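Local coordinates for AB hydrolase-1 domain-containing protein (Streptococcus mutans, PDB 4L9A) that probably acts as a carboxylesterase of the alpha/beta hydrolase superfamily, cleaving ester bonds in the cariogenic bacterium Streptococcus mutans, at residues N22-N27 against F104-F109. Residues are numbered along the deposited sequence; the frame is centred on the assembly and turned at random.
Sequences NKEMVN and FEHFKF
V26 and H106 mark the nearest approach of the two backbones, their CA atoms 8.0 Å apart, and strand 22-26 and the end of helix 93-106 meet through side chains. Along the strand, E24 and V26 point toward the helix end. F107 N donates to F104 O at 3.2 Å. E24 stretches out fully, its CG anti to the backbone N (chi1 -180°), and meets the imidazole of H106 tip to tip. H106 NE2 donates to E24 OE2 at 2.6 Å, a short but bent bond with an N-H...O angle of 142°. The oxygen lies near the edge of the ring though tilted from its plane, and the N-H reaches it from above the carboxylate plane; the two planes stand 67° apart. The nearby carboxylate would probably favour a protonated imidazole.

Strand 22-26 is an outermost strand of the mixed sheet of this alpha/beta hydrolase fold, paired antiparallel with strand 33-38, and the contact ties that margin to the C-terminal end of a helix packed on the sheet. V26 uses both methyls: CG1 sits over one face of the H106 ring, 4.2 Å from its centroid in a CH-pi contact, and CG2 touches H106 CD2 at 4.0 Å. The far end of the F107 ring comes nearer the strand, with CZ 3.9 Å from E24 OE1 and, more loosely, near V26 CG2. F107 also stacks with H37 and packs on T35 of the adjoining strand, whose OG1 hydrogen-bonds with E24 O.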
loop_
_atom_site.group_PDB
_atom_site.type_symbol
_atom_site.label_atom_id
_atom_site.label_comp_id
_atom_site.label_asym_id
_atom_site.label_seq_id
_atom_site.Cartn_x
_atom_site.Cartn_y
_atom_site.Cartn_z
ATOM N N ASN A 22 -1.004 9.501 -16.123
ATOM C CA ASN A 22 -0.224 10.733 -16.135
ATOM C C ASN A 22 0.680 10.827 -14.907
ATOM O O ASN A 22 0.228 10.704 -13.759
ATOM C CB ASN A 22 -1.146 11.946 -16.227
ATOM C CG ASN A 22 -2.053 11.891 -17.439
ATOM O OD1 ASN A 22 -1.607 11.596 -18.550
ATOM N ND2 ASN A 22 -3.342 12.163 -17.231
ATOM N N LYS A 23 1.968 11.029 -15.160
ATOM C CA LYS A 23 2.957 11.166 -14.105
ATOM C C LYS A 23 3.040 12.629 -13.684
ATOM O O LYS A 23 3.072 13.521 -14.530
ATOM C CB LYS A 23 4.322 10.686 -14.609
ATOM C CG LYS A 23 4.288 9.283 -15.218
ATOM C CD LYS A 23 5.640 8.871 -15.780
ATOM C CE LYS A 23 5.584 7.479 -16.396
ATOM N NZ LYS A 23 6.891 7.100 -17.015
ATOM N N GLU A 24 3.066 12.880 -12.381
ATOM C CA GLU A 24 3.182 14.245 -11.885
ATOM C C GLU A 24 3.802 14.311 -10.499
ATOM O O GLU A 24 3.384 13.584 -9.581
ATOM C CB GLU A 24 1.812 14.932 -11.871
ATOM C CG GLU A 24 1.831 16.377 -11.372
ATOM C CD GLU A 24 0.442 17.005 -11.349
ATOM O OE1 GLU A 24 -0.516 16.361 -11.828
ATOM O OE2 GLU A 24 0.306 18.139 -10.843
HETATM N N MSE A 25 4.803 15.176 -10.355
HETATM C CA MSE A 25 5.324 15.532 -9.038
HETATM C C MSE A 25 4.384 16.560 -8.439
HETATM O O MSE A 25 4.311 17.680 -8.923
HETATM C CB MSE A 25 6.732 16.137 -9.137
HETATM C CG MSE A 25 7.826 15.158 -9.507
HETATM SE SE MSE A 25 8.138 13.779 -8.121
HETATM C CE MSE A 25 10.111 13.859 -8.093
ATOM N N VAL A 26 3.654 16.178 -7.392
ATOM C CA VAL A 26 2.741 17.107 -6.735
ATOM C C VAL A 26 3.430 17.741 -5.530
ATOM O O VAL A 26 4.090 17.053 -4.757
ATOM C CB VAL A 26 1.463 16.377 -6.261
ATOM C CG1 VAL A 26 0.515 17.351 -5.574
ATOM C CG2 VAL A 26 0.795 15.703 -7.440
ATOM N N ASN A 27 3.276 19.047 -5.363
ATOM C CA ASN A 27 3.913 19.731 -4.241
ATOM C C ASN A 27 3.219 19.476 -2.908
ATOM O O ASN A 27 1.990 19.481 -2.836
ATOM C CB ASN A 27 3.997 21.232 -4.505
ATOM C CG ASN A 27 5.014 21.573 -5.578
ATOM O OD1 ASN A 27 6.068 20.939 -5.674
ATOM N ND2 ASN A 27 4.698 22.579 -6.392
ATOM N N PHE A 104 -4.914 14.505 -2.582
ATOM C CA PHE A 104 -6.319 14.256 -2.886
ATOM C C PHE A 104 -6.969 15.536 -3.426
ATOM O O PHE A 104 -7.683 15.503 -4.424
ATOM C CB PHE A 104 -7.101 13.772 -1.657
ATOM C CG PHE A 104 -7.051 12.272 -1.439
ATOM C CD1 PHE A 104 -5.926 11.539 -1.784
ATOM C CD2 PHE A 104 -8.143 11.601 -0.896
ATOM C CE1 PHE A 104 -5.879 10.164 -1.588
ATOM C CE2 PHE A 104 -8.105 10.226 -0.700
ATOM C CZ PHE A 104 -6.968 9.507 -1.046
ATOM N N GLU A 105 -6.726 16.656 -2.751
ATOM C CA GLU A 105 -7.361 17.926 -3.126
ATOM C C GLU A 105 -6.869 18.446 -4.477
ATOM O O GLU A 105 -7.524 19.268 -5.113
ATOM C CB GLU A 105 -7.140 18.993 -2.047
ATOM C CG GLU A 105 -7.690 18.613 -0.678
ATOM C CD GLU A 105 -9.144 18.171 -0.727
ATOM O OE1 GLU A 105 -9.989 18.957 -1.213
ATOM O OE2 GLU A 105 -9.435 17.035 -0.283
ATOM N N HIS A 106 -5.713 17.958 -4.904
ATOM C CA HIS A 106 -5.120 18.359 -6.171
ATOM C C HIS A 106 -5.903 17.823 -7.370
ATOM O O HIS A 106 -5.853 18.407 -8.452
ATOM C CB HIS A 106 -3.671 17.880 -6.226
ATOM C CG HIS A 106 -2.898 18.379 -7.410
ATOM N ND1 HIS A 106 -2.472 19.686 -7.528
ATOM C CD2 HIS A 106 -2.438 17.733 -8.510
ATOM C CE1 HIS A 106 -1.796 19.826 -8.656
ATOM N NE2 HIS A 106 -1.753 18.654 -9.266
ATOM N N PHE A 107 -6.630 16.721 -7.181
ATOM C CA PHE A 107 -7.372 16.100 -8.287
ATOM C C PHE A 107 -8.890 16.173 -8.135
ATOM O O PHE A 107 -9.396 16.508 -7.063
ATOM C CB PHE A 107 -6.934 14.651 -8.488
ATOM C CG PHE A 107 -5.492 14.501 -8.855
ATOM C CD1 PHE A 107 -5.062 14.769 -10.147
ATOM C CD2 PHE A 107 -4.562 14.091 -7.916
ATOM C CE1 PHE A 107 -3.724 14.630 -10.496
ATOM C CE2 PHE A 107 -3.223 13.952 -8.256
ATOM C CZ PHE A 107 -2.805 14.234 -9.555
ATOM N N LYS A 108 -9.609 15.835 -9.208
ATOM C CA LYS A 108 -11.045 16.121 -9.302
ATOM C C LYS A 108 -11.986 15.100 -8.645
ATOM O O LYS A 108 -13.111 15.442 -8.280
ATOM C CB LYS A 108 -11.458 16.340 -10.767
ATOM C CG LYS A 108 -10.859 17.586 -11.414
ATOM C CD LYS A 108 -11.172 17.640 -12.908
ATOM C CE LYS A 108 -11.060 19.061 -13.456
ATOM N NZ LYS A 108 -9.721 19.651 -13.181
ATOM N N PHE A 109 -11.544 13.851 -8.507
ATOM C CA PHE A 109 -12.436 12.798 -8.010
ATOM C C PHE A 109 -13.151 13.210 -6.725
ATOM O O PHE A 109 -12.568 13.863 -5.865
ATOM C CB PHE A 109 -11.693 11.470 -7.828
ATOM C CG PHE A 109 -10.671 11.473 -6.722
ATOM C CD1 PHE A 109 -9.356 11.838 -6.971
ATOM C CD2 PHE A 109 -11.016 11.061 -5.440
ATOM C CE1 PHE A 109 -8.400 11.812 -5.950
ATOM C CE2 PHE A 109 -10.074 11.034 -4.415
ATOM C CZ PHE A 109 -8.756 11.412 -4.674
#